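Long-range contacts in cytoplasmic Protein STM1381 (Salmonella enterica subsp. enterica serovar Typhimurium, PDB 3SOZ), which is of unknown function but belongs to a family of putative glutamine amidotransferases related to the class I glutaminases: residues M4-I9 against Y71-I76; P201-G206 against C214-D219. All blocks are in the same frame, centred on the assembly; numbering follows the deposited sequence.

Interaction 1: M4-I9 against Y71-I76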
loop_
_atom_site.group_PDB
_atom_site.type_symbol
_atom_site.label_atom_id
_atom_site.label_comp_id
_atom_site.label_asym_id
_atom_site.label_seq_id
_atom_site.Cartn_x
_atom_site.Cartn_y
_atom_site.Cartn_z
HETATM N N MSE A 4 13.300 27.364 -26.554
HETATM C CA MSE A 4 12.481 26.772 -25.456
HETATM C C MSE A 4 13.357 26.237 -24.329
HETATM O O MSE A 4 14.272 25.437 -24.552
HETATM C CB MSE A 4 11.573 25.650 -25.968
HETATM C CG MSE A 4 10.395 25.310 -25.020
HETATM SE SE MSE A 4 9.216 23.800 -25.577
HETATM C CE MSE A 4 7.924 23.890 -24.104
ATOM N N LYS A 5 13.041 26.692 -23.115
ATOM C CA LYS A 5 13.728 26.311 -21.889
ATOM C C LYS A 5 12.724 25.603 -20.957
ATOM O O LYS A 5 11.627 26.117 -20.659
ATOM C CB LYS A 5 14.372 27.548 -21.225
ATOM C CG LYS A 5 15.373 27.237 -20.101
ATOM C CD LYS A 5 16.006 28.488 -19.501
ATOM C CE LYS A 5 17.184 28.101 -18.591
ATOM N NZ LYS A 5 18.004 29.274 -18.157
ATOM N N ILE A 6 13.098 24.395 -20.532
ATOM C CA ILE A 6 12.268 23.610 -19.607
ATOM C C ILE A 6 13.030 23.131 -18.385
ATOM O O ILE A 6 14.277 22.942 -18.406
ATOM C CB ILE A 6 11.676 22.373 -20.261
ATOM C CG1 ILE A 6 12.808 21.439 -20.688
ATOM C CG2 ILE A 6 10.774 22.770 -21.422
ATOM C CD1 ILE A 6 12.520 20.004 -20.461
ATOM N N LEU A 7 12.261 22.931 -17.321
ATOM C CA LEU A 7 12.751 22.246 -16.119
ATOM C C LEU A 7 12.466 20.735 -16.197
ATOM O O LEU A 7 11.286 20.307 -16.216
ATOM C CB LEU A 7 12.087 22.829 -14.866
ATOM C CG LEU A 7 12.731 22.346 -13.570
ATOM C CD1 LEU A 7 14.172 22.789 -13.460
ATOM C CD2 LEU A 7 11.905 22.787 -12.357
ATOM N N PHE A 8 13.523 19.939 -16.238
ATOM C CA PHE A 8 13.308 18.491 -16.212
ATOM C C PHE A 8 13.624 17.739 -14.928
ATOM O O PHE A 8 14.787 17.456 -14.615
ATOM C CB PHE A 8 14.002 17.803 -17.358
ATOM C CG PHE A 8 13.518 16.421 -17.578
ATOM C CD1 PHE A 8 13.993 15.380 -16.803
ATOM C CD2 PHE A 8 12.598 16.157 -18.566
ATOM C CE1 PHE A 8 13.575 14.124 -17.017
ATOM C CE2 PHE A 8 12.167 14.887 -18.786
ATOM C CZ PHE A 8 12.646 13.878 -18.012
ATOM N N ILE A 9 12.555 17.366 -14.240
ATOM C CA ILE A 9 12.662 16.704 -12.966
ATOM C C ILE A 9 12.550 15.168 -13.083
ATOM O O ILE A 9 11.457 14.621 -13.348
ATOM C CB ILE A 9 11.573 17.254 -12.000
ATOM C CG1 ILE A 9 11.590 18.798 -11.975
ATOM C CG2 ILE A 9 11.713 16.673 -10.624
ATOM C CD1 ILE A 9 10.552 19.380 -11.069
ATOM N N TYR A 71 10.792 29.336 -16.734
ATOM C CA TYR A 71 10.677 28.029 -17.447
ATOM C C TYR A 71 9.422 27.956 -18.280
ATOM O O TYR A 71 8.342 28.249 -17.779
ATOM C CB TYR A 71 10.721 26.811 -16.490
ATOM C CG TYR A 71 12.074 26.567 -15.902
ATOM C CD1 TYR A 71 13.159 26.233 -16.717
ATOM C CD2 TYR A 71 12.293 26.685 -14.540
ATOM C CE1 TYR A 71 14.430 26.027 -16.184
ATOM C CE2 TYR A 71 13.567 26.494 -13.998
ATOM C CZ TYR A 71 14.610 26.161 -14.828
ATOM O OH TYR A 71 15.844 25.959 -14.300
ATOM N N ASP A 72 9.549 27.518 -19.529
ATOM C CA ASP A 72 8.367 27.321 -20.374
ATOM C C ASP A 72 7.472 26.167 -19.938
ATOM O O ASP A 72 6.244 26.272 -20.011
ATOM C CB ASP A 72 8.787 27.180 -21.834
ATOM C CG ASP A 72 9.461 28.441 -22.342
ATOM O OD1 ASP A 72 8.796 29.513 -22.243
ATOM O OD2 ASP A 72 10.647 28.375 -22.789
ATOM N N ALA A 73 8.109 25.079 -19.479
ATOM C CA ALA A 73 7.422 23.903 -18.935
ATOM C C ALA A 73 8.215 23.140 -17.880
ATOM O O ALA A 73 9.470 23.207 -17.781
ATOM C CB ALA A 73 7.034 22.968 -20.025
ATOM N N ILE A 74 7.464 22.408 -17.077
ATOM C CA ILE A 74 8.083 21.583 -16.084
ATOM C C ILE A 74 7.767 20.148 -16.452
ATOM O O ILE A 74 6.605 19.798 -16.770
ATOM C CB ILE A 74 7.601 21.936 -14.639
ATOM C CG1 ILE A 74 7.872 23.426 -14.357
ATOM C CG2 ILE A 74 8.295 21.028 -13.619
ATOM C CD1 ILE A 74 7.334 23.993 -13.028
ATOM N N VAL A 75 8.812 19.327 -16.435
ATOM C CA VAL A 75 8.641 17.871 -16.609
ATOM C C VAL A 75 8.902 17.088 -15.325
ATOM O O VAL A 75 10.005 17.139 -14.737
ATOM C CB VAL A 75 9.561 17.309 -17.685
ATOM C CG1 VAL A 75 9.069 15.936 -18.105
ATOM C CG2 VAL A 75 9.623 18.280 -18.890
ATOM N N ILE A 76 7.862 16.392 -14.898
ATOM C CA ILE A 76 7.993 15.420 -13.855
ATOM C C ILE A 76 7.954 14.023 -14.459
ATOM O O ILE A 76 6.982 13.630 -15.095
ATOM C CB ILE A 76 6.861 15.566 -12.826
ATOM C CG1 ILE A 76 6.738 17.030 -12.413
ATOM C CG2 ILE A 76 7.134 14.644 -11.591
ATOM C CD1 ILE A 76 5.593 17.305 -11.489
#

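Interaction 2: P201-G206 against C214-D219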
loop_
_atom_site.group_PDB
_atom_site.type_symbol
_atom_site.label_atom_id
_atom_site.label_comp_id
_atom_site.label_asym_id
_atom_site.label_seq_id
_atom_site.Cartn_x
_atom_site.Cartn_y
_atom_site.Cartn_z
ATOM N N PRO A 201 -6.716 5.568 -21.515
ATOM C CA PRO A 201 -5.979 6.769 -21.967
ATOM C C PRO A 201 -4.488 6.592 -22.006
ATOM O O PRO A 201 -3.923 5.975 -21.121
ATOM C CB PRO A 201 -6.303 7.793 -20.896
ATOM C CG PRO A 201 -7.585 7.364 -20.329
ATOM C CD PRO A 201 -7.749 5.898 -20.523
ATOM N N LEU A 202 -3.822 7.152 -22.988
ATOM C CA LEU A 202 -2.393 7.115 -22.955
ATOM C C LEU A 202 -1.804 8.517 -23.043
ATOM O O LEU A 202 -0.785 8.803 -22.415
ATOM C CB LEU A 202 -1.863 6.208 -24.051
ATOM C CG LEU A 202 -0.359 5.861 -24.212
ATOM C CD1 LEU A 202 0.283 6.482 -25.453
ATOM C CD2 LEU A 202 0.527 6.062 -22.954
ATOM N N LEU A 203 -2.445 9.394 -23.816
ATOM C CA LEU A 203 -1.962 10.761 -24.013
ATOM C C LEU A 203 -3.152 11.628 -23.768
ATOM O O LEU A 203 -4.127 11.562 -24.495
ATOM C CB LEU A 203 -1.494 10.984 -25.438
ATOM C CG LEU A 203 -0.149 11.680 -25.593
ATOM C CD1 LEU A 203 -0.035 12.293 -26.971
ATOM C CD2 LEU A 203 0.066 12.726 -24.507
ATOM N N VAL A 204 -3.111 12.386 -22.690
ATOM C CA VAL A 204 -4.228 13.225 -22.348
ATOM C C VAL A 204 -3.748 14.646 -22.250
ATOM O O VAL A 204 -2.721 14.954 -21.611
ATOM C CB VAL A 204 -4.918 12.759 -21.069
ATOM C CG1 VAL A 204 -6.070 13.657 -20.717
ATOM C CG2 VAL A 204 -5.409 11.375 -21.265
HETATM N N MSE A 205 -4.506 15.499 -22.933
HETATM C CA MSE A 205 -4.261 16.922 -22.949
HETATM C C MSE A 205 -5.312 17.656 -22.167
HETATM O O MSE A 205 -6.479 17.244 -22.097
HETATM C CB MSE A 205 -4.284 17.416 -24.367
HETATM C CG MSE A 205 -3.190 18.340 -24.617
HETATM SE SE MSE A 205 -1.671 17.216 -24.906
HETATM C CE MSE A 205 -0.317 18.588 -24.522
ATOM N N GLY A 206 -4.909 18.761 -21.577
ATOM C CA GLY A 206 -5.845 19.533 -20.761
ATOM C C GLY A 206 -5.292 20.908 -20.501
ATOM O O GLY A 206 -4.248 21.257 -21.048
ATOM N N CYS A 214 -0.102 18.064 -19.695
ATOM C CA CYS A 214 -0.082 16.813 -20.425
ATOM C C CYS A 214 0.349 15.623 -19.536
ATOM O O CYS A 214 1.302 15.716 -18.752
ATOM C CB CYS A 214 0.817 16.974 -21.648
ATOM S SG CYS A 214 0.984 15.533 -22.668
ATOM N N CYS A 215 -0.399 14.531 -19.665
ATOM C CA CYS A 215 -0.114 13.263 -19.032
ATOM C C CYS A 215 0.157 12.215 -20.079
ATOM O O CYS A 215 -0.627 12.025 -21.008
ATOM C CB CYS A 215 -1.303 12.811 -18.235
ATOM S SG CYS A 215 -1.542 13.861 -16.845
ATOM N N PHE A 216 1.278 11.537 -19.922
ATOM C CA PHE A 216 1.609 10.410 -20.749
ATOM C C PHE A 216 1.638 9.202 -19.811
ATOM O O PHE A 216 2.366 9.211 -18.815
ATOM C CB PHE A 216 2.958 10.649 -21.459
ATOM C CG PHE A 216 3.398 9.498 -22.288
ATOM C CD1 PHE A 216 2.840 9.278 -23.543
ATOM C CD2 PHE A 216 4.310 8.578 -21.788
ATOM C CE1 PHE A 216 3.220 8.167 -24.296
ATOM C CE2 PHE A 216 4.691 7.477 -22.538
ATOM C CZ PHE A 216 4.147 7.270 -23.784
ATOM N N ALA A 217 0.842 8.181 -20.117
ATOM C CA ALA A 217 0.516 7.123 -19.136
ATOM C C ALA A 217 1.552 6.022 -18.996
ATOM O O ALA A 217 1.336 5.079 -18.231
ATOM C CB ALA A 217 -0.834 6.503 -19.418
ATOM N N SER A 218 2.659 6.138 -19.719
ATOM C CA SER A 218 3.666 5.094 -19.735
ATOM C C SER A 218 4.976 5.752 -19.416
ATOM O O SER A 218 4.997 6.884 -18.964
ATOM C CB SER A 218 3.728 4.393 -21.087
ATOM O OG SER A 218 4.507 3.211 -21.033
ATOM N N ASP A 219 6.062 5.042 -19.619
ATOM C CA ASP A 219 7.343 5.491 -19.149
ATOM C C ASP A 219 8.125 5.844 -20.396
ATOM O O ASP A 219 8.024 5.183 -21.419
ATOM C CB ASP A 219 8.041 4.354 -18.395
ATOM C CG ASP A 219 9.164 4.832 -17.457
ATOM O OD1 ASP A 219 9.944 5.753 -17.755
ATOM O OD2 ASP A 219 9.299 4.227 -16.389
#

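Interaction 1: M4-I9 against Y71-I76
Lys-5 and Asp-72 start this parallel strand pairing with a two-point grip. The backbone N of Lys-5 donates to Asp-72 OD2 at 2.9 Å in a nearly straight bond (171°), taken by the anti lone pair, while Asp-72 N returns a bond to Lys-5 O. Asp-72 CG stands beside its own backbone N (chi1 -63°), which folds the carboxylate back onto the Lys-5 amide. From there the ladder is plain backbone pairing: Leu-7 N to Ala-73 O, Val-75 N to Leu-7 O and Ile-9 N to Val-75 O, with strand axes close to parallel.

On the face carrying Leu-7, Ile-9, Ile-74 and Ile-76, the Tyr-71 ring lies over Leu-7: CB sits 3.8 Å from the ring centroid, 8° off the normal, a CH-pi contact. With CG anti to the backbone N, Leu-7 lies along the ring, and its CD1 touches Tyr-71 CZ at 3.7 Å. Further along, Ile-9 CD1 lies 3.8 Å from Ile-74 CG2, the two chains side by side and pointing alike. On the other face Val-75 is shared, its CG2 meeting Ile-6 CD1 at 3.7 Å and its CB and CG1 lying against Phe-8 CD2 and CE2.

Strand 48-53 pairs with the far edge of 5-10, strand 113-117 flanks 73-77, and helix 235-246 packs against Met-4 and Ala-73.

Interaction 2: P201-G206 against C214-D219
The beta hairpin of strands 200-208 and 211-216 is fastened here by backbone bonds joining Val-204 to Cys-215 and Leu-202 to Ala-217. Val-204 N reaches Cys-215 O at 3.0 Å and Cys-215 N reaches Val-204 O at 3.1 Å, both at 170°, the reciprocal signature of an antiparallel hydrogen-bonded pair. Ala-217 N closes on Leu-202 O at 2.9 Å, more bent at 150°, where the first strand turns a corner at Leu-202 and Leu-203.

The hairpin joins two parts of one mixed sheet: strand 211-216 runs parallel to 113-117, while 200-208 is antiparallel to 192-197. Leu-202 and Phe-216 lie side by side, pointing the same way. Phe-216 CG is anti to the backbone N (chi1 177°), which carries the ring alongside Leu-202; CD2 of that leucine stands over one face, offset toward the rim and 4.0 Å from the centroid, and Leu-202 CD1 meets Phe-216 CE1 at 3.6 Å. Leu-203 CG approaches the ring edge, and Trp-239 of helix 235-246 adds an edge-to-face contact. Met-205, a selenomethionine bent at chi2, brings CE to 3.5 Å from Cys-214 CB, while Leu-203 CD2 touches Cys-214 SG.

From the N terminus, strand 5-10 is the first element of the sheet, and interaction 1 closes when the chain comes back to it at 71-76 after a 61-residue excursion containing the 14-21/24-31 antiparallel pair, strand 48-53 and three helices. Interaction 2 opens much later and closes over seven intervening residues, mostly strand, so the two are in series and neither nest nor cross. The centres of interactions 1 and 2 lie about 17 Å apart, their nearest atoms about 7 Å. Strand 113-117 bridges them, pairing in parallel with 73-77 and with 211-216. Interaction 1 thus lies in the parallel part of the sheet, and interaction 2 where that part passes into antiparallel strands; helix 235-246 packs against both.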